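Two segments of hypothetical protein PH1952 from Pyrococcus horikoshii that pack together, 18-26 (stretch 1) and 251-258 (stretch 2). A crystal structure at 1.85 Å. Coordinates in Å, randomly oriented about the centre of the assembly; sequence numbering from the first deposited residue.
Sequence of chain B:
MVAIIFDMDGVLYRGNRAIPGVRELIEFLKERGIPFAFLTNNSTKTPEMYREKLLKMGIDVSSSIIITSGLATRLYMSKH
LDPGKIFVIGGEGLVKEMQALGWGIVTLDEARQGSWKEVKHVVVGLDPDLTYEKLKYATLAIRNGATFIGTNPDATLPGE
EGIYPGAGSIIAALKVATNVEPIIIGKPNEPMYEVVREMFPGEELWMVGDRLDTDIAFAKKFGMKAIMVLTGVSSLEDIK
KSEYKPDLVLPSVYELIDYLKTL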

# COMPACT_ATOMS: atom_id res chain seq x y z
N ALA B 18 31.94 -6.04 5.27
CA ALA B 18 32.47 -5.09 6.25
C ALA B 18 33.00 -3.86 5.54
O ALA B 18 33.52 -3.95 4.42
CB ALA B 18 33.59 -5.74 7.07
N ILE B 19 32.87 -2.70 6.17
CA ILE B 19 33.40 -1.47 5.60
C ILE B 19 34.72 -1.21 6.32
O ILE B 19 34.76 -1.17 7.55
CB ILE B 19 32.45 -0.27 5.79
CG1 ILE B 19 31.28 -0.39 4.81
CG2 ILE B 19 33.19 1.04 5.58
CD1 ILE B 19 30.28 0.73 4.91
N PRO B 20 35.81 -1.06 5.56
CA PRO B 20 37.13 -0.82 6.15
C PRO B 20 37.21 0.40 7.06
O PRO B 20 36.58 1.42 6.79
CB PRO B 20 38.03 -0.67 4.91
CG PRO B 20 37.33 -1.52 3.88
CD PRO B 20 35.89 -1.14 4.09
N GLY B 21 37.97 0.28 8.14
CA GLY B 21 38.16 1.39 9.06
C GLY B 21 37.08 1.68 10.09
O GLY B 21 37.26 2.56 10.93
N VAL B 22 35.97 0.96 10.06
CA VAL B 22 34.93 1.23 11.04
C VAL B 22 35.37 1.00 12.49
O VAL B 22 35.07 1.80 13.37
CB VAL B 22 33.64 0.43 10.73
CG1 VAL B 22 32.59 0.71 11.80
CG2 VAL B 22 33.10 0.84 9.37
N ARG B 23 36.08 -0.10 12.74
CA ARG B 23 36.57 -0.37 14.10
C ARG B 23 37.46 0.77 14.59
O ARG B 23 37.38 1.18 15.74
CB ARG B 23 37.36 -1.69 14.15
CG ARG B 23 37.82 -2.07 15.56
CD ARG B 23 38.82 -3.23 15.52
NE ARG B 23 40.13 -2.83 15.00
CZ ARG B 23 41.06 -2.18 15.69
NH1 ARG B 23 40.84 -1.85 16.95
NH2 ARG B 23 42.21 -1.87 15.12
N GLU B 24 38.32 1.26 13.70
CA GLU B 24 39.21 2.36 14.05
C GLU B 24 38.44 3.59 14.43
O GLU B 24 38.76 4.23 15.42
CB GLU B 24 40.17 2.71 12.90
CG GLU B 24 41.37 1.80 12.83
CD GLU B 24 41.15 0.62 11.90
OE1 GLU B 24 39.99 0.24 11.62
OE2 GLU B 24 42.16 0.06 11.45
N LEU B 25 37.42 3.91 13.64
CA LEU B 25 36.58 5.06 13.91
C LEU B 25 35.99 4.95 15.31
O LEU B 25 36.13 5.86 16.12
CB LEU B 25 35.44 5.14 12.90
CG LEU B 25 34.37 6.21 13.21
CD1 LEU B 25 35.01 7.59 13.35
CD2 LEU B 25 33.33 6.21 12.11
N ILE B 26 35.32 3.84 15.59
CA ILE B 26 34.71 3.61 16.89
C ILE B 26 35.73 3.65 18.03
O ILE B 26 35.44 4.15 19.11
CB ILE B 26 33.95 2.26 16.91
CG1 ILE B 26 32.82 2.28 15.87
CG2 ILE B 26 33.37 2.01 18.29
CD1 ILE B 26 31.82 3.42 16.06
N PRO B 251 33.73 9.88 1.79
CA PRO B 251 33.81 8.59 1.10
C PRO B 251 33.21 7.47 1.96
O PRO B 251 32.49 6.60 1.46
CB PRO B 251 35.31 8.41 0.88
CG PRO B 251 35.81 9.83 0.76
CD PRO B 251 35.06 10.51 1.87
N SER B 252 33.54 7.50 3.25
CA SER B 252 33.05 6.51 4.20
C SER B 252 33.22 7.07 5.61
O SER B 252 33.81 8.14 5.80
CB SER B 252 33.82 5.20 4.07
OG SER B 252 35.10 5.27 4.69
N VAL B 253 32.71 6.35 6.61
CA VAL B 253 32.83 6.83 7.98
C VAL B 253 34.28 6.83 8.46
O VAL B 253 34.60 7.48 9.45
CB VAL B 253 31.99 5.97 8.94
CG1 VAL B 253 30.52 6.11 8.60
CG2 VAL B 253 32.44 4.52 8.87
N TYR B 254 35.15 6.11 7.77
CA TYR B 254 36.55 6.08 8.18
C TYR B 254 37.16 7.48 8.09
O TYR B 254 37.93 7.89 8.95
CB TYR B 254 37.36 5.11 7.33
CG TYR B 254 38.84 5.10 7.68
CD1 TYR B 254 39.27 4.69 8.94
CD2 TYR B 254 39.79 5.54 6.76
CE1 TYR B 254 40.62 4.72 9.27
CE2 TYR B 254 41.15 5.56 7.08
CZ TYR B 254 41.55 5.15 8.34
OH TYR B 254 42.89 5.18 8.65
N GLU B 255 36.79 8.21 7.05
CA GLU B 255 37.29 9.57 6.83
C GLU B 255 36.84 10.55 7.91
O GLU B 255 37.34 11.68 7.98
CB GLU B 255 36.86 10.08 5.46
CG GLU B 255 37.68 9.54 4.29
CD GLU B 255 37.53 8.05 4.07
OE1 GLU B 255 36.38 7.56 4.03
OE2 GLU B 255 38.55 7.35 3.94
N LEU B 256 35.90 10.13 8.76
CA LEU B 256 35.43 10.99 9.84
C LEU B 256 36.54 11.24 10.84
O LEU B 256 36.53 12.25 11.55
CB LEU B 256 34.25 10.36 10.58
CG LEU B 256 32.84 10.73 10.15
CD1 LEU B 256 31.83 10.02 11.06
CD2 LEU B 256 32.65 12.24 10.23
N ILE B 257 37.49 10.32 10.91
CA ILE B 257 38.60 10.45 11.84
C ILE B 257 39.46 11.68 11.54
O ILE B 257 39.67 12.53 12.41
CB ILE B 257 39.49 9.19 11.82
CG1 ILE B 257 38.67 7.98 12.28
CG2 ILE B 257 40.70 9.39 12.72
CD1 ILE B 257 39.42 6.67 12.18
N ASP B 258 39.95 11.80 10.32
CA ASP B 258 40.77 12.95 9.98
C ASP B 258 39.94 14.23 9.94
O ASP B 258 40.46 15.31 10.19
CB ASP B 258 41.53 12.72 8.67
CG ASP B 258 42.82 11.94 8.89
OD1 ASP B 258 43.54 11.66 7.91
OD2 ASP B 258 43.13 11.61 10.06
O HOH W 1 36.48 2.78 4.59

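Apolar packing does most of the work here; no direct hydrogen bond joins the two stretches. Leu 25, in the first turn of its helix, gives up the largest area, 94 Å². Its t, p rotamer carries a sideways CA-to-CB bond into branches that reach inward: Leu 25 CD2 lies 3.4 Å from Val 253 CB and 3.2 Å from Val 253 O, while Leu 25 CD1 meets Leu 256 CB at 4.0 Å and Ile 257 CG1 at 3.8 Å. A forked leucine thus touches three residues of the opposing segment. Val 22 CG2 adds a contact with Val 253 CG2 at 3.8 Å, and the extended Ile 257 side chain brings Ile 257 CD1 to 3.7 Å from Leu 25 CA, directly against the helix backbone.

Where the CA atoms come closest, 5.0 Å between Gly 21 CA and Tyr 254 CA, the absence of a side chain on Gly 21 leaves room for the Tyr 254 ring. Gly 21, the N-cap residue, has its CA 3.5 Å from Tyr 254 CD1; a CB there would clash with that same CD1, and the positive phi also favours glycine. Glu 24 CB sits at the ring's edge, 4.2 Å from Tyr 254 CE1.

Polar linkage is left to water 1, whose O donates to Pro 20 O (2.6 Å) and to Ser 252 OG (2.8 Å). Ser 252 OG in turn donates to Glu 255 OE1 at 2.7 Å, within its own stretch.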